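Local structure of NmrA family protein (Shigella flexneri 2a, 3QVO) at residues 29-34 / 59-64; 33-38 / 171-176; 99-104 / 120-125; 44-49 / 203-208. The protein is of unknown function but probably binds NAD(P) through its Rossmann fold, as members of the NmrA family do. One frame throughout, in Å; residues are numbered along the deposited sequence. Where two conformers were deposited one is given.

Contact 1: residues 29-34 / 59-64; sequences LGAGGQ and AKIHKP
Gly32, which packs against Ile61, sits in a type I turn closed by Gly33 N donating to Gly30 O at 3.0 Å. The turn belongs to the glycine-rich loop that joins strand 24-29 to helix 34-43, consistent with the dinucleotide-binding signature of a Rossmann fold. Gly30 enters it with left-handed backbone angles (phi 80°), which bring the carbonyl O of Leu29 close to where a CB would stand. Across from this turn the chain that follows strand 49-55 brings Ile61 alongside, with the CA atoms of Gly32 and Ile61 5.1 Å apart. Glycine has no side chain there, and the backbone itself serves as the packing surface: CG1 of Ile61 lies 4.4 Å from Gly32 N. The junction between the two loops is purely van der Waals, and loose. On the strand side, Ala31 is held to strand 49-55 by a backbone hydrogen bond with Phe54, and its methyl group also touches Leu53, so the small residue bridges the strand and the neighbouring loop. The long branch of Ile61, extended at chi2 (176°), carries CD1 forward past the glycine until it stands 4.3 Å from Ala31 CB.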
loop_
_atom_site.group_PDB
_atom_site.type_symbol
_atom_site.label_atom_id
_atom_site.label_comp_id
_atom_site.label_asym_id
_atom_site.label_seq_id
_atom_site.Cartn_x
_atom_site.Cartn_y
_atom_site.Cartn_z
ATOM N N LEU A 29 -5.471 1.480 4.865
ATOM C CA LEU A 29 -6.708 1.166 4.158
ATOM C C LEU A 29 -6.640 -0.226 3.607
ATOM O O LEU A 29 -5.675 -0.561 2.986
ATOM C CB LEU A 29 -6.885 2.129 3.004
ATOM C CG LEU A 29 -6.998 3.571 3.449
ATOM C CD1 LEU A 29 -6.940 4.411 2.178
ATOM C CD2 LEU A 29 -8.296 3.739 4.279
ATOM N N GLY A 30 -7.647 -1.051 3.829
ATOM C CA GLY A 30 -7.558 -2.479 3.433
ATOM C C GLY A 30 -6.764 -3.274 4.461
ATOM O O GLY A 30 -5.927 -4.127 4.134
ATOM N N ALA A 31 -7.023 -2.998 5.730
ATOM C CA ALA A 31 -6.130 -3.479 6.798
ATOM C C ALA A 31 -6.261 -4.977 7.016
ATOM O O ALA A 31 -5.433 -5.555 7.664
ATOM C CB ALA A 31 -6.368 -2.724 8.103
ATOM N N GLY A 32 -7.292 -5.618 6.482
ATOM C CA GLY A 32 -7.357 -7.096 6.524
ATOM C C GLY A 32 -6.549 -7.824 5.452
ATOM O O GLY A 32 -6.578 -9.026 5.365
ATOM N N GLY A 33 -5.835 -7.084 4.623
ATOM C CA GLY A 33 -5.003 -7.682 3.581
ATOM C C GLY A 33 -3.740 -8.336 4.112
ATOM O O GLY A 33 -3.229 -7.984 5.179
ATOM N N GLN A 34 -3.207 -9.266 3.329
ATOM C CA GLN A 34 -2.102 -10.095 3.766
ATOM C C GLN A 34 -0.766 -9.358 3.844
ATOM O O GLN A 34 0.057 -9.689 4.698
ATOM C CB GLN A 34 -1.962 -11.323 2.861
ATOM C CG GLN A 34 -3.269 -12.096 2.587
ATOM C CD GLN A 34 -3.046 -13.335 1.748
ATOM O OE1 GLN A 34 -2.080 -14.076 1.947
ATOM N NE2 GLN A 34 -3.941 -13.567 0.805
ATOM N N ALA A 59 -13.752 -7.679 11.862
ATOM C CA ALA A 59 -13.733 -8.893 12.670
ATOM C C ALA A 59 -12.895 -10.001 12.039
ATOM O O ALA A 59 -12.760 -11.065 12.620
ATOM C CB ALA A 59 -15.146 -9.386 12.949
ATOM N N LYS A 60 -12.335 -9.749 10.865
ATOM C CA LYS A 60 -11.386 -10.653 10.245
ATOM C C LYS A 60 -10.040 -9.951 10.120
ATOM O O LYS A 60 -9.265 -10.243 9.216
ATOM C CB LYS A 60 -11.908 -11.110 8.868
ATOM C CG LYS A 60 -13.269 -11.858 8.958
ATOM C CD LYS A 60 -13.952 -12.141 7.599
ATOM C CE LYS A 60 -15.263 -12.958 7.794
ATOM N NZ LYS A 60 -15.544 -13.966 6.716
ATOM N N ILE A 61 -9.769 -9.005 11.019
ATOM C CA ILE A 61 -8.396 -8.552 11.258
ATOM C C ILE A 61 -7.769 -9.485 12.302
ATOM O O ILE A 61 -8.287 -9.602 13.434
ATOM C CB ILE A 61 -8.326 -7.100 11.751
ATOM C CG1 ILE A 61 -8.727 -6.139 10.612
ATOM C CG2 ILE A 61 -6.937 -6.782 12.235
ATOM C CD1 ILE A 61 -8.789 -4.686 11.014
ATOM N N HIS A 62 -6.669 -10.140 11.887
ATOM C CA HIS A 62 -5.890 -11.097 12.721
ATOM C C HIS A 62 -5.517 -10.494 14.060
ATOM O O HIS A 62 -5.103 -9.340 14.125
ATOM C CB HIS A 62 -4.551 -11.479 12.060
ATOM C CG HIS A 62 -4.619 -12.628 11.103
ATOM N ND1 HIS A 62 -5.211 -12.531 9.860
ATOM C CD2 HIS A 62 -4.081 -13.871 11.167
ATOM C CE1 HIS A 62 -5.077 -13.680 9.217
ATOM N NE2 HIS A 62 -4.389 -14.508 9.985
ATOM N N LYS A 63 -5.594 -11.319 15.094
ATOM C CA LYS A 63 -5.368 -10.913 16.482
ATOM C C LYS A 63 -3.879 -11.096 16.975
ATOM O O LYS A 63 -2.989 -11.451 16.162
ATOM C CB LYS A 63 -6.334 -11.730 17.372
ATOM C CG LYS A 63 -7.811 -11.412 17.112
ATOM C CD LYS A 63 -8.712 -11.788 18.300
ATOM C CE LYS A 63 -8.951 -10.578 19.228
ATOM N NZ LYS A 63 -9.851 -10.903 20.374
ATOM N N PRO A 64 -3.596 -10.737 18.272
ATOM C CA PRO A 64 -4.379 -9.733 19.031
ATOM C C PRO A 64 -4.129 -8.373 18.416
ATOM O O PRO A 64 -3.346 -8.221 17.453
ATOM C CB PRO A 64 -3.828 -9.811 20.467
ATOM C CG PRO A 64 -3.210 -11.181 20.576
ATOM C CD PRO A 64 -2.671 -11.471 19.162
#

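Contact 2: residues 33-38 / 171-176; sequences GQIARH and AWLTDE
The first turn of helix 34-43 faces the end of strand 164-174, with the CA atoms of Ile35 and Leu173 9.3 Å apart and those of Gln34 and Asp175 9.1 Å apart, a spacing spanned by side chains. The helix is the one that follows the glycine-rich loop of the Rossmann fold. Its inner side contributes Ile35, whose CD1 reaches both branches of Leu173, coming within 3.8 Å of Leu173 CD1 and 4.1 Å of Leu173 CD2. The two side chains meet at about a right angle, and one methyl of Ile35 lies against the fork of the leucine; Tyr93 and Asn95 of strand 91-95 add to the packing round Ile35.

The outer side is polar. Gln34 runs extended beyond CG (chi2 -177°) and brings OE1 over to the carboxylate of Asp175, 3.9 Å from OD2, with amide and carboxylate planes only 25° apart. An amide oxygen and a carboxylate oxygen are both acceptors, and at this distance they merely lie near each other. What holds Asp175 lies elsewhere: OD1 forms a salt bridge with Arg197 at the start of helix 197-209, and also accepts a hydrogen bond from a water at 2.7 Å. That water in turn lies 2.7 Å from NE2 of His38, one helical turn beyond Gln34, and so bridges the two side chains. The polar link is therefore indirect, through a water, while the direct contact is apolar, and the carboxylate would be expected to owe much of its electrostatic balance to Arg197.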
loop_
_atom_site.group_PDB
_atom_site.type_symbol
_atom_site.label_atom_id
_atom_site.label_comp_id
_atom_site.label_asym_id
_atom_site.label_seq_id
_atom_site.Cartn_x
_atom_site.Cartn_y
_atom_site.Cartn_z
ATOM N N GLY A 33 -5.835 -7.084 4.623
ATOM C CA GLY A 33 -5.003 -7.682 3.581
ATOM C C GLY A 33 -3.740 -8.336 4.112
ATOM O O GLY A 33 -3.229 -7.984 5.179
ATOM N N GLN A 34 -3.207 -9.266 3.329
ATOM C CA GLN A 34 -2.102 -10.095 3.766
ATOM C C GLN A 34 -0.766 -9.358 3.844
ATOM O O GLN A 34 0.057 -9.689 4.698
ATOM C CB GLN A 34 -1.962 -11.323 2.861
ATOM C CG GLN A 34 -3.269 -12.096 2.587
ATOM C CD GLN A 34 -3.046 -13.335 1.748
ATOM O OE1 GLN A 34 -2.080 -14.076 1.947
ATOM N NE2 GLN A 34 -3.941 -13.567 0.805
ATOM N N ILE A 35 -0.503 -8.408 2.960
ATOM C CA ILE A 35 0.668 -7.547 3.148
ATOM C C ILE A 35 0.443 -6.632 4.345
ATOM O O ILE A 35 1.367 -6.401 5.164
ATOM C CB ILE A 35 1.013 -6.691 1.910
ATOM C CG1 ILE A 35 1.606 -7.571 0.788
ATOM C CG2 ILE A 35 2.027 -5.619 2.242
ATOM C CD1 ILE A 35 1.469 -6.919 -0.619
ATOM N N ALA A 36 -0.778 -6.142 4.472
ATOM C CA ALA A 36 -1.124 -5.261 5.565
ATOM C C ALA A 36 -0.784 -5.885 6.949
ATOM O O ALA A 36 -0.309 -5.177 7.838
ATOM C CB ALA A 36 -2.600 -4.848 5.488
ATOM N N ARG A 37 -0.999 -7.196 7.104
ATOM C CA ARG A 37 -0.852 -7.880 8.387
ATOM C C ARG A 37 0.570 -7.860 8.910
ATOM O O ARG A 37 0.793 -7.784 10.125
ATOM C CB ARG A 37 -1.335 -9.338 8.319
ATOM N N HIS A 38 1.523 -7.916 7.987
ATOM C CA HIS A 38 2.928 -7.849 8.326
ATOM C C HIS A 38 3.262 -6.404 8.712
ATOM O O HIS A 38 4.007 -6.173 9.640
ATOM C CB HIS A 38 3.816 -8.272 7.148
ATOM C CG HIS A 38 3.656 -9.697 6.714
ATOM N ND1 HIS A 38 4.166 -10.757 7.424
ATOM C CD2 HIS A 38 3.130 -10.229 5.586
ATOM C CE1 HIS A 38 3.913 -11.885 6.783
ATOM N NE2 HIS A 38 3.290 -11.590 5.657
ATOM N N ALA A 171 6.067 -7.765 -7.812
ATOM C CA ALA A 171 6.073 -8.947 -8.596
ATOM C C ALA A 171 5.129 -9.918 -7.931
ATOM O O ALA A 171 4.459 -9.563 -6.960
ATOM C CB ALA A 171 7.493 -9.502 -8.699
ATOM N N TRP A 172 5.056 -11.127 -8.478
ATOM C CA TRP A 172 4.147 -12.173 -7.982
ATOM C C TRP A 172 4.415 -12.436 -6.498
ATOM O O TRP A 172 5.535 -12.728 -6.107
ATOM C CB TRP A 172 4.300 -13.467 -8.813
ATOM C CG TRP A 172 3.122 -14.448 -8.757
ATOM C CD1 TRP A 172 1.935 -14.332 -9.422
ATOM C CD2 TRP A 172 3.057 -15.713 -8.047
ATOM N NE1 TRP A 172 1.129 -15.428 -9.162
ATOM C CE2 TRP A 172 1.791 -16.282 -8.319
ATOM C CE3 TRP A 172 3.939 -16.405 -7.202
ATOM C CZ2 TRP A 172 1.382 -17.511 -7.772
ATOM C CZ3 TRP A 172 3.528 -17.628 -6.656
ATOM C CH2 TRP A 172 2.264 -18.168 -6.951
ATOM N N LEU A 173 3.376 -12.345 -5.688
ATOM C CA LEU A 173 3.527 -12.434 -4.257
ATOM C C LEU A 173 3.645 -13.857 -3.764
ATOM O O LEU A 173 2.806 -14.685 -4.085
ATOM C CB LEU A 173 2.358 -11.726 -3.576
ATOM C CG LEU A 173 2.380 -10.203 -3.745
ATOM C CD1 LEU A 173 1.078 -9.613 -3.297
ATOM C CD2 LEU A 173 3.542 -9.575 -2.986
ATOM N N THR A 174 4.709 -14.142 -3.007
ATOM C CA THR A 174 4.779 -15.367 -2.201
ATOM C C THR A 174 4.622 -15.073 -0.700
ATOM O O THR A 174 4.702 -13.895 -0.233
ATOM C CB THR A 174 6.111 -16.092 -2.356
ATOM O OG1 THR A 174 7.111 -15.386 -1.619
ATOM C CG2 THR A 174 6.516 -16.205 -3.816
ATOM N N ASP A 175 4.409 -16.162 0.038
ATOM C CA ASP A 175 4.307 -16.138 1.485
ATOM C C ASP A 175 5.589 -16.675 2.145
ATOM O O ASP A 175 5.591 -17.053 3.321
ATOM C CB ASP A 175 3.057 -16.913 1.939
ATOM C CG ASP A 175 1.778 -16.088 1.799
ATOM O OD1 ASP A 175 1.773 -14.879 2.199
ATOM O OD2 ASP A 175 0.761 -16.634 1.296
ATOM N N GLU A 176 6.688 -16.673 1.393
ATOM C CA GLU A 176 7.999 -17.045 1.937
ATOM C C GLU A 176 8.399 -16.148 3.133
ATOM O O GLU A 176 8.268 -14.939 3.071
ATOM C CB GLU A 176 9.061 -16.970 0.832
ATOM C CG GLU A 176 10.499 -17.306 1.287
ATOM C CD GLU A 176 11.302 -18.115 0.266
ATOM O OE1 GLU A 176 10.836 -18.296 -0.901
ATOM O OE2 GLU A 176 12.407 -18.595 0.649
HETATM O O HOH W 1 3.495 -13.723 3.981
#

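Contact 3: residues 99-104 / 120-125; sequences EDLDIQ and LIFVLS
Leu101, at the start of helix 101-114, places its two methyl groups against Phe122 of strand 119-123 and Leu124 just beyond its end. This is helix-to-sheet packing within a beta-alpha-beta unit of the Rossmann fold, in which strand 91-95 leads through the helix to strand 119-123. CD2 of Leu101 makes the closer approach, 3.9 Å from CD2 of Leu124, while CD1 stands 4.4 Å from CZ of Phe122. With CG trans to the backbone N (chi1 -160°), the leucine fork is directed at the sheet. Phe122 and Leu124, two residues apart, are themselves in touch, CG of Leu124 lying in the plane of the Phe122 ring at its edge, and together they form the apolar surface that the two methyls of Leu101 meet. Gln104, one turn on, folds back: its NE2 donates to Glu99 O at 3.0 Å and also bonds Thr97 O, tying the helix start to the loop before it. Around these three apolar residues the neighbouring helix 149-159 closes in, Phe151 touching both Leu101 and Leu124, and Ile158 reaching Phe122. Leu96, just after strand 91-95, packs on Leu101 and Phe122, while Ile167 of strand 164-174 meets Leu124.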
loop_
_atom_site.group_PDB
_atom_site.type_symbol
_atom_site.label_atom_id
_atom_site.label_comp_id
_atom_site.label_asym_id
_atom_site.label_seq_id
_atom_site.Cartn_x
_atom_site.Cartn_y
_atom_site.Cartn_z
ATOM N N GLU A 99 -12.665 -4.644 -7.756
ATOM C CA GLU A 99 -13.238 -3.817 -8.784
ATOM C C GLU A 99 -13.100 -2.304 -8.467
ATOM O O GLU A 99 -13.057 -1.850 -7.280
ATOM C CB GLU A 99 -14.696 -4.217 -9.067
ATOM C CG GLU A 99 -14.810 -5.432 -10.029
ATOM C CD GLU A 99 -16.247 -5.783 -10.389
ATOM O OE1 GLU A 99 -17.148 -5.589 -9.535
ATOM O OE2 GLU A 99 -16.476 -6.256 -11.526
ATOM N N ASP A 100 -12.973 -1.560 -9.559
ATOM C CA ASP A 100 -13.088 -0.138 -9.521
ATOM C C ASP A 100 -11.949 0.492 -8.780
ATOM O O ASP A 100 -12.118 1.475 -8.074
ATOM C CB ASP A 100 -14.431 0.237 -8.895
ATOM C CG ASP A 100 -15.595 -0.262 -9.738
ATOM O OD1 ASP A 100 -15.589 -0.005 -10.974
ATOM O OD2 ASP A 100 -16.496 -0.935 -9.180
ATOM N N LEU A 101 -10.760 -0.068 -8.964
ATOM C CA LEU A 101 -9.618 0.438 -8.224
ATOM C C LEU A 101 -9.379 1.933 -8.508
ATOM O O LEU A 101 -8.810 2.651 -7.666
ATOM C CB LEU A 101 -8.389 -0.397 -8.537
ATOM C CG LEU A 101 -7.237 -0.337 -7.553
ATOM C CD1 LEU A 101 -7.673 -0.132 -6.090
ATOM C CD2 LEU A 101 -6.461 -1.605 -7.688
ATOM N N ASP A 102 -9.831 2.375 -9.682
ATOM C CA ASP A 102 -9.671 3.746 -10.135
ATOM C C ASP A 102 -10.567 4.689 -9.330
ATOM O O ASP A 102 -10.109 5.711 -8.871
ATOM C CB ASP A 102 -9.959 3.889 -11.649
ATOM C CG ASP A 102 -11.298 3.284 -12.083
ATOM O OD1 ASP A 102 -11.799 2.379 -11.397
ATOM O OD2 ASP A 102 -11.857 3.690 -13.138
ATOM N N ILE A 103 -11.834 4.309 -9.180
ATOM C CA ILE A 103 -12.788 5.004 -8.363
ATOM C C ILE A 103 -12.309 5.050 -6.936
ATOM O O ILE A 103 -12.355 6.132 -6.278
ATOM C CB ILE A 103 -14.232 4.395 -8.501
ATOM C CG1 ILE A 103 -14.673 4.435 -9.962
ATOM C CG2 ILE A 103 -15.229 5.198 -7.698
ATOM C CD1 ILE A 103 -16.015 3.633 -10.285
ATOM N N GLN A 104 -11.770 3.923 -6.462
ATOM C CA GLN A 104 -11.197 3.871 -5.117
ATOM C C GLN A 104 -10.020 4.825 -4.939
ATOM O O GLN A 104 -9.945 5.573 -3.916
ATOM C CB GLN A 104 -10.733 2.453 -4.754
ATOM C CG GLN A 104 -11.821 1.378 -4.696
ATOM C CD GLN A 104 -11.267 0.090 -4.177
ATOM O OE1 GLN A 104 -10.692 0.047 -3.086
ATOM N NE2 GLN A 104 -11.428 -0.965 -4.932
ATOM N N LEU A 120 1.265 9.454 0.763
ATOM C CA LEU A 120 0.572 8.242 0.342
ATOM C C LEU A 120 1.519 7.165 -0.134
ATOM O O LEU A 120 2.411 7.413 -0.969
ATOM C CB LEU A 120 -0.394 8.576 -0.811
ATOM C CG LEU A 120 -1.162 7.429 -1.500
ATOM C CD1 LEU A 120 -2.176 6.741 -0.528
ATOM C CD2 LEU A 120 -1.841 7.941 -2.764
ATOM N N ILE A 121 1.331 5.955 0.395
ATOM C CA ILE A 121 2.032 4.750 -0.079
ATOM C C ILE A 121 0.938 3.869 -0.644
ATOM O O ILE A 121 -0.002 3.514 0.075
ATOM C CB ILE A 121 2.768 4.013 1.068
ATOM C CG1 ILE A 121 3.740 4.968 1.753
ATOM C CG2 ILE A 121 3.499 2.796 0.525
ATOM C CD1 ILE A 121 4.359 4.444 3.059
ATOM N N PHE A 122 1.005 3.581 -1.942
ATOM C CA PHE A 122 -0.092 2.938 -2.624
ATOM C C PHE A 122 0.418 1.708 -3.395
ATOM O O PHE A 122 1.274 1.814 -4.304
ATOM C CB PHE A 122 -0.760 3.938 -3.561
ATOM C CG PHE A 122 -2.186 3.559 -4.008
ATOM C CD1 PHE A 122 -2.401 2.656 -5.012
ATOM C CD2 PHE A 122 -3.299 4.166 -3.443
ATOM C CE1 PHE A 122 -3.708 2.352 -5.435
ATOM C CE2 PHE A 122 -4.593 3.862 -3.844
ATOM C CZ PHE A 122 -4.800 2.961 -4.830
ATOM N N VAL A 123 -0.118 0.557 -3.012
ATOM C CA VAL A 123 0.284 -0.731 -3.592
ATOM C C VAL A 123 -0.615 -1.071 -4.714
ATOM O O VAL A 123 -1.837 -1.095 -4.540
ATOM C CB VAL A 123 0.258 -1.874 -2.573
ATOM C CG1 VAL A 123 0.687 -3.222 -3.267
ATOM C CG2 VAL A 123 1.209 -1.556 -1.449
ATOM N N LEU A 124 -0.020 -1.303 -5.888
ATOM C CA LEU A 124 -0.771 -1.830 -7.017
ATOM C C LEU A 124 -0.277 -3.217 -7.376
ATOM O O LEU A 124 0.777 -3.396 -8.019
ATOM C CB LEU A 124 -0.725 -0.884 -8.228
ATOM C CG LEU A 124 -1.564 0.404 -8.088
ATOM C CD1 LEU A 124 -1.094 1.462 -9.087
ATOM C CD2 LEU A 124 -3.067 0.120 -8.263
ATOM N N SER A 125 -1.108 -4.190 -7.015
ATOM C CA SER A 125 -0.811 -5.596 -7.159
ATOM C C SER A 125 -2.057 -6.249 -7.689
ATOM O O SER A 125 -3.127 -6.013 -7.149
ATOM C CB SER A 125 -0.475 -6.180 -5.768
ATOM O OG SER A 125 -0.207 -7.561 -5.827
#

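Contact 4: residues 44-49 / 203-208; sequences ADKQTI and LITDII
A type I turn from Lys46 to Ile49 passes beside helix 197-209, with the CA atoms of Lys46 and Thr205 10.7 Å apart and those of Ile49 and Ile208 9.5 Å apart, so that one long side chain and one branched one cross to successive turns of the helix. Lys46 crosses first. Its chain bends at chi2 (-102°) and again at chi4, and the ammonium group arrives at the methyl rather than the hydroxyl of Thr205, with NZ 3.5 Å from CG2. The hydroxyl is engaged within its own helix: Thr205 OG1 bonds the carbonyl O of Ala201. Asp206, of opposite charge, is the next residue, yet its OD1 lies 6.6 Å from Lys46 NZ, too far for a salt bridge though near enough that some electrostatic attraction is plausible.

The second crossing is apolar. Ile49 begins strand 49-55, and its CD1 stands 4.0 Å from CG2 of Ile208, the two isoleucines meeting at about a right angle. A weak backbone bond from Ile49 N to Lys46 O closes the turn, and the same oxygen also accepts a hydrogen bond from Asn68 ND2.

Helix 34-43 lies alongside, its Gln42 touching Thr205 and its Leu43 touching Ile208. At the start of strand 24-29, Lys24 bonds Ile208 O through NZ and pairs by backbone with Thr48, while Ile121 of strand 119-123 packs on Ile208 from the sheet.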
loop_
_atom_site.group_PDB
_atom_site.type_symbol
_atom_site.label_atom_id
_atom_site.label_comp_id
_atom_site.label_asym_id
_atom_site.label_seq_id
_atom_site.Cartn_x
_atom_site.Cartn_y
_atom_site.Cartn_z
ATOM N N ALA A 44 3.534 -2.608 15.444
ATOM C CA ALA A 44 2.888 -2.844 16.746
ATOM C C ALA A 44 3.757 -2.464 17.953
ATOM O O ALA A 44 3.250 -2.179 19.038
ATOM C CB ALA A 44 2.499 -4.313 16.868
ATOM N N ASP A 45 5.064 -2.490 17.786
ATOM C CA ASP A 45 5.924 -2.182 18.916
ATOM C C ASP A 45 6.558 -0.798 18.765
ATOM O O ASP A 45 7.402 -0.442 19.560
ATOM C CB ASP A 45 6.984 -3.275 19.079
ATOM C CG ASP A 45 7.980 -3.240 17.985
ATOM O OD1 ASP A 45 7.819 -2.335 17.140
ATOM O OD2 ASP A 45 8.912 -4.086 17.953
ATOM N N LYS A 46 6.143 -0.019 17.767
ATOM C CA LYS A 46 6.585 1.362 17.636
ATOM C C LYS A 46 5.594 2.183 18.475
ATOM O O LYS A 46 4.488 2.411 18.063
ATOM C CB LYS A 46 6.606 1.804 16.159
ATOM C CG LYS A 46 7.353 0.831 15.170
ATOM C CD LYS A 46 8.750 1.338 14.791
ATOM C CE LYS A 46 9.628 0.277 14.066
ATOM N NZ LYS A 46 9.111 0.008 12.653
ATOM N N GLN A 47 6.002 2.619 19.657
ATOM C CA GLN A 47 5.085 3.255 20.631
ATOM C C GLN A 47 4.803 4.746 20.286
ATOM O O GLN A 47 3.949 5.386 20.898
ATOM C CB GLN A 47 5.610 3.087 22.092
ATOM C CG GLN A 47 6.554 1.815 22.348
ATOM C CD GLN A 47 7.232 1.763 23.741
ATOM O OE1 GLN A 47 6.613 1.367 24.756
ATOM N NE2 GLN A 47 8.525 2.116 23.783
ATOM N N THR A 48 5.478 5.293 19.282
ATOM C CA THR A 48 5.195 6.656 18.807
ATOM C C THR A 48 4.428 6.714 17.449
ATOM O O THR A 48 4.283 7.763 16.840
ATOM C CB THR A 48 6.482 7.389 18.695
ATOM O OG1 THR A 48 7.218 6.852 17.607
ATOM C CG2 THR A 48 7.284 7.169 19.957
ATOM N N ILE A 49 3.970 5.565 16.976
ATOM C CA ILE A 49 3.048 5.489 15.877
ATOM C C ILE A 49 1.676 5.192 16.447
ATOM O O ILE A 49 1.541 4.397 17.371
ATOM C CB ILE A 49 3.339 4.281 14.989
ATOM C CG1 ILE A 49 4.710 4.426 14.348
ATOM C CG2 ILE A 49 2.135 4.030 14.019
ATOM C CD1 ILE A 49 4.753 5.030 13.029
ATOM N N LEU A 203 9.548 -2.836 3.083
ATOM C CA LEU A 203 9.713 -1.557 2.388
ATOM C C LEU A 203 8.707 -0.534 2.922
ATOM O O LEU A 203 9.065 0.574 3.217
ATOM C CB LEU A 203 9.515 -1.717 0.871
ATOM C CG LEU A 203 9.772 -0.448 0.021
ATOM C CD1 LEU A 203 11.171 0.248 0.221
ATOM C CD2 LEU A 203 9.570 -0.777 -1.454
ATOM N N ILE A 204 7.448 -0.928 3.008
ATOM C CA ILE A 204 6.401 -0.044 3.431
ATOM C C ILE A 204 6.792 0.528 4.792
ATOM O O ILE A 204 6.802 1.740 4.968
ATOM C CB ILE A 204 5.026 -0.755 3.425
ATOM C CG1 ILE A 204 4.624 -1.091 1.983
ATOM C CG2 ILE A 204 3.921 0.125 4.050
ATOM C CD1 ILE A 204 3.538 -2.136 1.893
ATOM N N THR A 205 7.216 -0.344 5.706
ATOM C CA THR A 205 7.603 0.058 7.041
ATOM C C THR A 205 8.799 1.001 7.052
ATOM O O THR A 205 8.809 1.981 7.806
ATOM C CB THR A 205 7.850 -1.175 7.921
ATOM O OG1 THR A 205 6.600 -1.868 8.099
ATOM C CG2 THR A 205 8.334 -0.772 9.295
ATOM N N ASP A 206 9.807 0.729 6.219
ATOM C CA ASP A 206 10.926 1.659 6.095
ATOM C C ASP A 206 10.472 3.045 5.619
ATOM O O ASP A 206 10.995 4.045 6.096
ATOM C CB ASP A 206 12.021 1.107 5.201
ATOM C CG ASP A 206 12.794 -0.060 5.857
ATOM O OD1 ASP A 206 12.500 -0.441 7.034
ATOM O OD2 ASP A 206 13.702 -0.604 5.182
ATOM N N ILE A 207 9.461 3.110 4.752
ATOM C CA ILE A 207 8.998 4.397 4.231
ATOM C C ILE A 207 8.187 5.105 5.325
ATOM O O ILE A 207 8.320 6.292 5.559
ATOM C CB ILE A 207 8.158 4.239 2.963
ATOM C CG1 ILE A 207 8.952 3.597 1.828
ATOM C CG2 ILE A 207 7.608 5.608 2.478
ATOM C CD1 ILE A 207 8.122 3.390 0.510
ATOM N N ILE A 208 7.353 4.352 6.018
ATOM C CA ILE A 208 6.607 4.900 7.122
ATOM C C ILE A 208 7.578 5.445 8.171
ATOM O O ILE A 208 7.388 6.541 8.726
ATOM C CB ILE A 208 5.730 3.831 7.746
ATOM C CG1 ILE A 208 4.576 3.517 6.816
ATOM C CG2 ILE A 208 5.236 4.280 9.132
ATOM C CD1 ILE A 208 3.659 2.385 7.260
#

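Contacts 1 and 2, centres 13 Å apart, share Gly33 and Gln34. Contact 1 closes before contact 3 opens; contact 3 is nested within the loops closed by contacts 2 and 4, and the segments of contact 4 alternate with those of contacts 1 and 2. Helix 101-114 of contact 3 covers the face of the sheet opposite helices 34-43 and 197-209. Strand 119-123 and the residues just after it are the meeting place: Ser125 touches Leu173 of contact 2, and Ile121 packs on Ile207 of contact 4. Contacts 2 and 4 meet through Ile35 and Ile204. The arrangement ties the early glycine-rich half to the later strands of a Rossmann sheet sandwiched between helices.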